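Local coordinates for protein sortase SrtE1 (Streptomyces coelicolor, PDB 5CUW) that is a class E transpeptidase that attaches surface proteins to the cell wall, recognising Leu-Ala-x-Thr-Gly and Leu-Pro-x-Thr-Gly sorting signals and preferring the former, at residues K126-L131 and S149-P154. Numbering follows the deposited sequence.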
loop_
_atom_site.group_PDB
_atom_site.type_symbol
_atom_site.label_atom_id
_atom_site.label_comp_id
_atom_site.label_asym_id
_atom_site.label_seq_id
_atom_site.Cartn_x
_atom_site.Cartn_y
_atom_site.Cartn_z
ATOM N N LYS A 126 -8.225 -7.104 -1.009
ATOM C CA LYS A 126 -8.964 -6.703 -2.208
ATOM C C LYS A 126 -9.313 -5.218 -2.151
ATOM O O LYS A 126 -9.672 -4.689 -1.091
ATOM C CB LYS A 126 -10.213 -7.565 -2.371
ATOM C CG LYS A 126 -9.847 -8.975 -2.835
ATOM C CD LYS A 126 -11.048 -9.814 -3.227
ATOM C CE LYS A 126 -10.607 -11.227 -3.591
ATOM N NZ LYS A 126 -11.754 -12.176 -3.616
ATOM N N MET A 127 -9.171 -4.549 -3.292
ATOM C CA MET A 127 -9.447 -3.124 -3.408
ATOM C C MET A 127 -10.876 -2.848 -2.981
ATOM O O MET A 127 -11.791 -3.591 -3.337
ATOM C CB MET A 127 -9.200 -2.645 -4.850
ATOM C CG MET A 127 -9.358 -1.142 -5.082
ATOM S SD MET A 127 -11.032 -0.595 -5.536
ATOM C CE MET A 127 -10.797 1.179 -5.594
ATOM N N ALA A 128 -11.071 -1.800 -2.186
ATOM C CA ALA A 128 -12.402 -1.492 -1.666
ATOM C C ALA A 128 -12.841 -0.070 -1.970
ATOM O O ALA A 128 -14.008 0.176 -2.247
ATOM C CB ALA A 128 -12.447 -1.732 -0.155
ATOM N N SER A 129 -11.910 0.874 -1.910
ATOM C CA SER A 129 -12.299 2.279 -1.928
ATOM C C SER A 129 -11.204 3.155 -2.520
ATOM O O SER A 129 -10.021 2.840 -2.401
ATOM C CB SER A 129 -12.635 2.722 -0.495
ATOM O OG SER A 129 -12.996 4.082 -0.452
ATOM N N ILE A 130 -11.579 4.244 -3.183
ATOM C CA ILE A 130 -10.575 5.134 -3.750
ATOM C C ILE A 130 -10.891 6.609 -3.496
ATOM O O ILE A 130 -12.038 7.039 -3.593
ATOM C CB ILE A 130 -10.422 4.902 -5.260
ATOM C CG1 ILE A 130 -9.357 5.834 -5.826
ATOM C CG2 ILE A 130 -11.758 5.120 -5.964
ATOM C CD1 ILE A 130 -8.950 5.515 -7.237
ATOM N N LEU A 131 -9.852 7.365 -3.157
ATOM C CA LEU A 131 -9.913 8.812 -3.016
ATOM C C LEU A 131 -8.934 9.362 -4.051
ATOM O O LEU A 131 -7.725 9.357 -3.827
ATOM C CB LEU A 131 -9.553 9.248 -1.581
ATOM C CG LEU A 131 -9.418 10.731 -1.203
ATOM C CD1 LEU A 131 -10.690 11.511 -1.500
ATOM C CD2 LEU A 131 -9.035 10.902 0.280
ATOM N N SER A 149 -12.371 6.606 3.925
ATOM C CA SER A 149 -12.409 5.308 3.254
ATOM C C SER A 149 -13.816 4.718 3.175
ATOM O O SER A 149 -14.090 3.873 2.321
ATOM C CB SER A 149 -11.504 4.313 3.976
ATOM O OG SER A 149 -11.924 4.179 5.327
ATOM N N GLY A 150 -14.687 5.127 4.093
ATOM C CA GLY A 150 -15.997 4.511 4.225
ATOM C C GLY A 150 -16.010 3.263 5.101
ATOM O O GLY A 150 -17.061 2.654 5.308
ATOM N N PHE A 151 -14.852 2.871 5.623
ATOM C CA PHE A 151 -14.787 1.737 6.545
ATOM C C PHE A 151 -15.436 2.145 7.870
ATOM O O PHE A 151 -15.172 3.230 8.382
ATOM C CB PHE A 151 -13.336 1.276 6.769
ATOM C CG PHE A 151 -12.639 0.800 5.518
ATOM C CD1 PHE A 151 -13.346 0.177 4.507
ATOM C CD2 PHE A 151 -11.274 0.984 5.361
ATOM C CE1 PHE A 151 -12.705 -0.249 3.353
ATOM C CE2 PHE A 151 -10.632 0.566 4.214
ATOM C CZ PHE A 151 -11.343 -0.059 3.212
ATOM N N LYS A 152 -16.282 1.281 8.421
ATOM C CA LYS A 152 -17.134 1.668 9.545
ATOM C C LYS A 152 -16.509 1.420 10.916
ATOM O O LYS A 152 -16.883 2.062 11.893
ATOM C CB LYS A 152 -18.474 0.933 9.462
ATOM C CG LYS A 152 -19.337 1.356 8.272
ATOM C CD LYS A 152 -20.507 0.404 8.071
ATOM N N GLY A 153 -15.570 0.487 10.995
ATOM C CA GLY A 153 -14.976 0.143 12.275
ATOM C C GLY A 153 -13.636 -0.526 12.102
ATOM O O GLY A 153 -13.065 -0.505 11.005
ATOM N N PRO A 154 -13.112 -1.125 13.185
ATOM C CA PRO A 154 -11.819 -1.801 13.075
ATOM C C PRO A 154 -11.836 -2.992 12.101
ATOM O O PRO A 154 -12.765 -3.803 12.081
ATOM C CB PRO A 154 -11.534 -2.274 14.511
ATOM C CG PRO A 154 -12.824 -2.153 15.244
ATOM C CD PRO A 154 -13.609 -1.073 14.572
#
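Ser129 OG donates a hydrogen bond to Ser149 O over 3.0 Å, joining strand 121-134 to the loop that leads into strand 156-164. The chi1 of Ser129 (179°) turns the hydroxyl away from the backbone N and out toward the loop. It meets the carbonyl from a position tilted 33° out of the plane of the C=O group. An alanine at Ser129 would remove the donor and probably leave this carbonyl without its bond from the strand, so that the loop is held less firmly here. Beside the bond, Ala128 CB meets the rim of the Phe151 ring in its plane, 3.8 Å from CE1. Ser149 CB lies over one face of that ring, nearer its margin than its centre, 3.6 Å from the ring plane, and Tyr157 stacks with the ring. Ser149 OG accepts from Phe151 N at 3.2 Å, an ST turn, consistent with the tight bend from which the Phe151 ring extends toward the strand; the same hydroxyl bonds to Pro146 O. The tighter part is the Ser129 hydroxyl against the Ser149 carbonyl, with the buried Ser149 side chain also touching Trp176, whereas beyond Phe151 the loop leads away from the strand, with Lys152 exposed. Ala128 and Ser129 both form backbone hydrogen bonds with Trp176 of strand 171-184, two residues against one, which makes a classic beta bulge. The contact thus holds the beta6/beta7 loop of the sortase beta-barrel against bulged strand 121-134, away from the annotated catalytic residues.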